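PDB 3JST: putative pterin-4-alpha-carbinolamine dehydratase from Brucella melitensis, which probably catalyses the dehydration of 4a-hydroxytetrahydrobiopterin to 6,7-dihydrobiopterin. Local coordinates for residues R32-K37 / K91-A96. Residues are numbered along the deposited sequence; the frame is centred on the assembly and turned at random.
Sequences RSFKFK and KMNAIA
F34 of strand 32-35 meets A96 and M92 of helix 91-96, whose axis runs nearly parallel to the strand, 13° off in direction and 11.0 Å away. The CB atoms of R32, F34 and F36 point toward the helix. A96 CB touches both phenylalanines, 3.7 Å from F34 CE1 and 4.1 Å from F36 CE1. M92 meets F34 through CB, 4.0 Å from F34 CZ, while its sulfur end leads away. R32 makes the polar link. Its CG is anti to the backbone N (chi1 178°) and the chain stays extended to NE, which carries the guanidinium across to the helix. R32 NH2 donates to N93 OD1 at 2.8 Å. The bond is bent, 140° at the hydrogen, and NH2 sits above the amide plane, while OD1 lies in the guanidinium plane. A water accepts from R32 NH2 and donates to N93 O, a second bridge. R32 also lies on F34, two residues on: R32 CD is over one ring face, toward the rim, and F34 CD1 is over the guanidinium centre. N93 is held further by W21 NE1 on OD1 and by D19 O on ND2. The contact packs helix 83-96 on the four-stranded antiparallel sheet, as in the pterin-4a-carbinolamine dehydratase family. Strand 68-73 pairs with strand 30-35 and its V71 touches F34 and M92, while F45 of helix 39-56 meets the rings of F34 and F36.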
loop_
_atom_site.group_PDB
_atom_site.type_symbol
_atom_site.label_atom_id
_atom_site.label_comp_id
_atom_site.label_asym_id
_atom_site.label_seq_id
_atom_site.Cartn_x
_atom_site.Cartn_y
_atom_site.Cartn_z
ATOM N N ARG A 32 -5.579 2.113 -1.052
ATOM C CA ARG A 32 -5.777 3.109 -2.093
ATOM C C ARG A 32 -6.217 2.415 -3.383
ATOM O O ARG A 32 -5.756 1.311 -3.700
ATOM C CB ARG A 32 -4.498 3.911 -2.353
ATOM C CG ARG A 32 -4.665 4.943 -3.473
ATOM C CD ARG A 32 -3.496 5.904 -3.602
ATOM N NE ARG A 32 -3.748 6.858 -4.683
ATOM C CZ ARG A 32 -2.841 7.662 -5.236
ATOM N NH1 ARG A 32 -3.209 8.483 -6.217
ATOM N NH2 ARG A 32 -1.575 7.662 -4.824
ATOM N N SER A 33 -7.113 3.071 -4.108
ATOM C CA SER A 33 -7.512 2.652 -5.439
ATOM C C SER A 33 -6.813 3.553 -6.443
ATOM O O SER A 33 -7.050 4.766 -6.474
ATOM C CB SER A 33 -9.028 2.759 -5.605
ATOM O OG SER A 33 -9.688 1.849 -4.745
ATOM N N PHE A 34 -5.926 2.957 -7.234
ATOM C CA PHE A 34 -5.222 3.667 -8.287
ATOM C C PHE A 34 -6.017 3.526 -9.578
ATOM O O PHE A 34 -6.586 2.466 -9.853
ATOM C CB PHE A 34 -3.816 3.096 -8.482
ATOM C CG PHE A 34 -2.909 3.274 -7.289
ATOM C CD1 PHE A 34 -2.039 4.358 -7.217
ATOM C CD2 PHE A 34 -2.920 2.353 -6.244
ATOM C CE1 PHE A 34 -1.194 4.522 -6.122
ATOM C CE2 PHE A 34 -2.084 2.506 -5.149
ATOM C CZ PHE A 34 -1.217 3.593 -5.087
ATOM N N LYS A 35 -6.052 4.603 -10.354
ATOM C CA LYS A 35 -6.691 4.622 -11.657
ATOM C C LYS A 35 -5.674 5.139 -12.664
ATOM O O LYS A 35 -5.234 6.283 -12.576
ATOM C CB LYS A 35 -7.918 5.530 -11.627
ATOM C CG LYS A 35 -8.756 5.523 -12.900
ATOM C CD LYS A 35 -9.648 4.289 -12.984
ATOM C CE LYS A 35 -10.699 4.430 -14.081
ATOM N NZ LYS A 35 -11.637 5.556 -13.811
ATOM N N PHE A 36 -5.297 4.290 -13.610
ATOM C CA PHE A 36 -4.337 4.653 -14.644
ATOM C C PHE A 36 -5.059 4.863 -15.969
ATOM O O PHE A 36 -6.263 4.640 -16.065
ATOM C CB PHE A 36 -3.271 3.569 -14.751
ATOM C CG PHE A 36 -2.539 3.335 -13.466
ATOM C CD1 PHE A 36 -1.511 4.185 -13.079
ATOM C CD2 PHE A 36 -2.901 2.295 -12.620
ATOM C CE1 PHE A 36 -0.834 3.982 -11.887
ATOM C CE2 PHE A 36 -2.229 2.086 -11.426
ATOM C CZ PHE A 36 -1.193 2.933 -11.059
ATOM N N LYS A 37 -4.340 5.316 -16.987
ATOM C CA LYS A 37 -4.979 5.597 -18.268
ATOM C C LYS A 37 -5.305 4.325 -19.052
ATOM O O LYS A 37 -6.233 4.321 -19.860
ATOM C CB LYS A 37 -4.147 6.575 -19.111
ATOM C CG LYS A 37 -2.804 6.057 -19.617
ATOM C CD LYS A 37 -2.253 7.000 -20.695
ATOM C CE LYS A 37 -0.736 6.933 -20.802
ATOM N NZ LYS A 37 -0.076 7.404 -19.547
ATOM N N LYS A 91 6.192 4.117 -1.580
ATOM C CA LYS A 91 6.838 3.724 -2.839
ATOM C C LYS A 91 5.831 3.656 -3.981
ATOM O O LYS A 91 6.111 4.122 -5.087
ATOM C CB LYS A 91 7.539 2.368 -2.705
ATOM C CG LYS A 91 8.360 1.959 -3.932
ATOM C CD LYS A 91 9.610 2.833 -4.107
ATOM C CE LYS A 91 10.562 2.221 -5.122
ATOM N NZ LYS A 91 11.815 3.000 -5.285
ATOM N N MET A 92 4.670 3.064 -3.704
ATOM C CA MET A 92 3.583 2.996 -4.683
ATOM C C MET A 92 3.160 4.386 -5.144
ATOM O O MET A 92 2.951 4.609 -6.336
ATOM C CB MET A 92 2.384 2.249 -4.109
ATOM C CG MET A 92 2.563 0.745 -4.114
ATOM S SD MET A 92 1.165 -0.141 -3.413
ATOM C CE MET A 92 1.606 -1.818 -3.869
ATOM N N ASN A 93 3.040 5.315 -4.198
ATOM C CA ASN A 93 2.723 6.702 -4.532
ATOM C C ASN A 93 3.786 7.344 -5.424
ATOM O O ASN A 93 3.454 8.127 -6.316
ATOM C CB ASN A 93 2.496 7.539 -3.264
ATOM C CG ASN A 93 1.069 7.442 -2.752
ATOM O OD1 ASN A 93 0.338 6.515 -3.103
ATOM N ND2 ASN A 93 0.659 8.409 -1.931
ATOM N N ALA A 94 5.051 7.000 -5.187
ATOM C CA ALA A 94 6.156 7.500 -6.002
ATOM C C ALA A 94 6.108 6.905 -7.412
ATOM O O ALA A 94 6.307 7.614 -8.393
ATOM C CB ALA A 94 7.503 7.194 -5.337
ATOM N N ILE A 95 5.833 5.606 -7.504
ATOM C CA ILE A 95 5.741 4.930 -8.799
ATOM C C ILE A 95 4.580 5.506 -9.619
ATOM O O ILE A 95 4.754 5.858 -10.783
ATOM C CB ILE A 95 5.539 3.403 -8.635
ATOM C CG1 ILE A 95 6.758 2.749 -7.970
ATOM C CG2 ILE A 95 5.288 2.743 -9.993
ATOM C CD1 ILE A 95 6.441 1.390 -7.359
ATOM N N ALA A 96 3.409 5.609 -8.993
ATOM C CA ALA A 96 2.199 6.086 -9.662
ATOM C C ALA A 96 2.277 7.549 -10.092
ATOM O O ALA A 96 1.692 7.928 -11.100
ATOM C CB ALA A 96 0.982 5.882 -8.762
HETATM O O HOH W 1 0.671 8.861 -6.408
#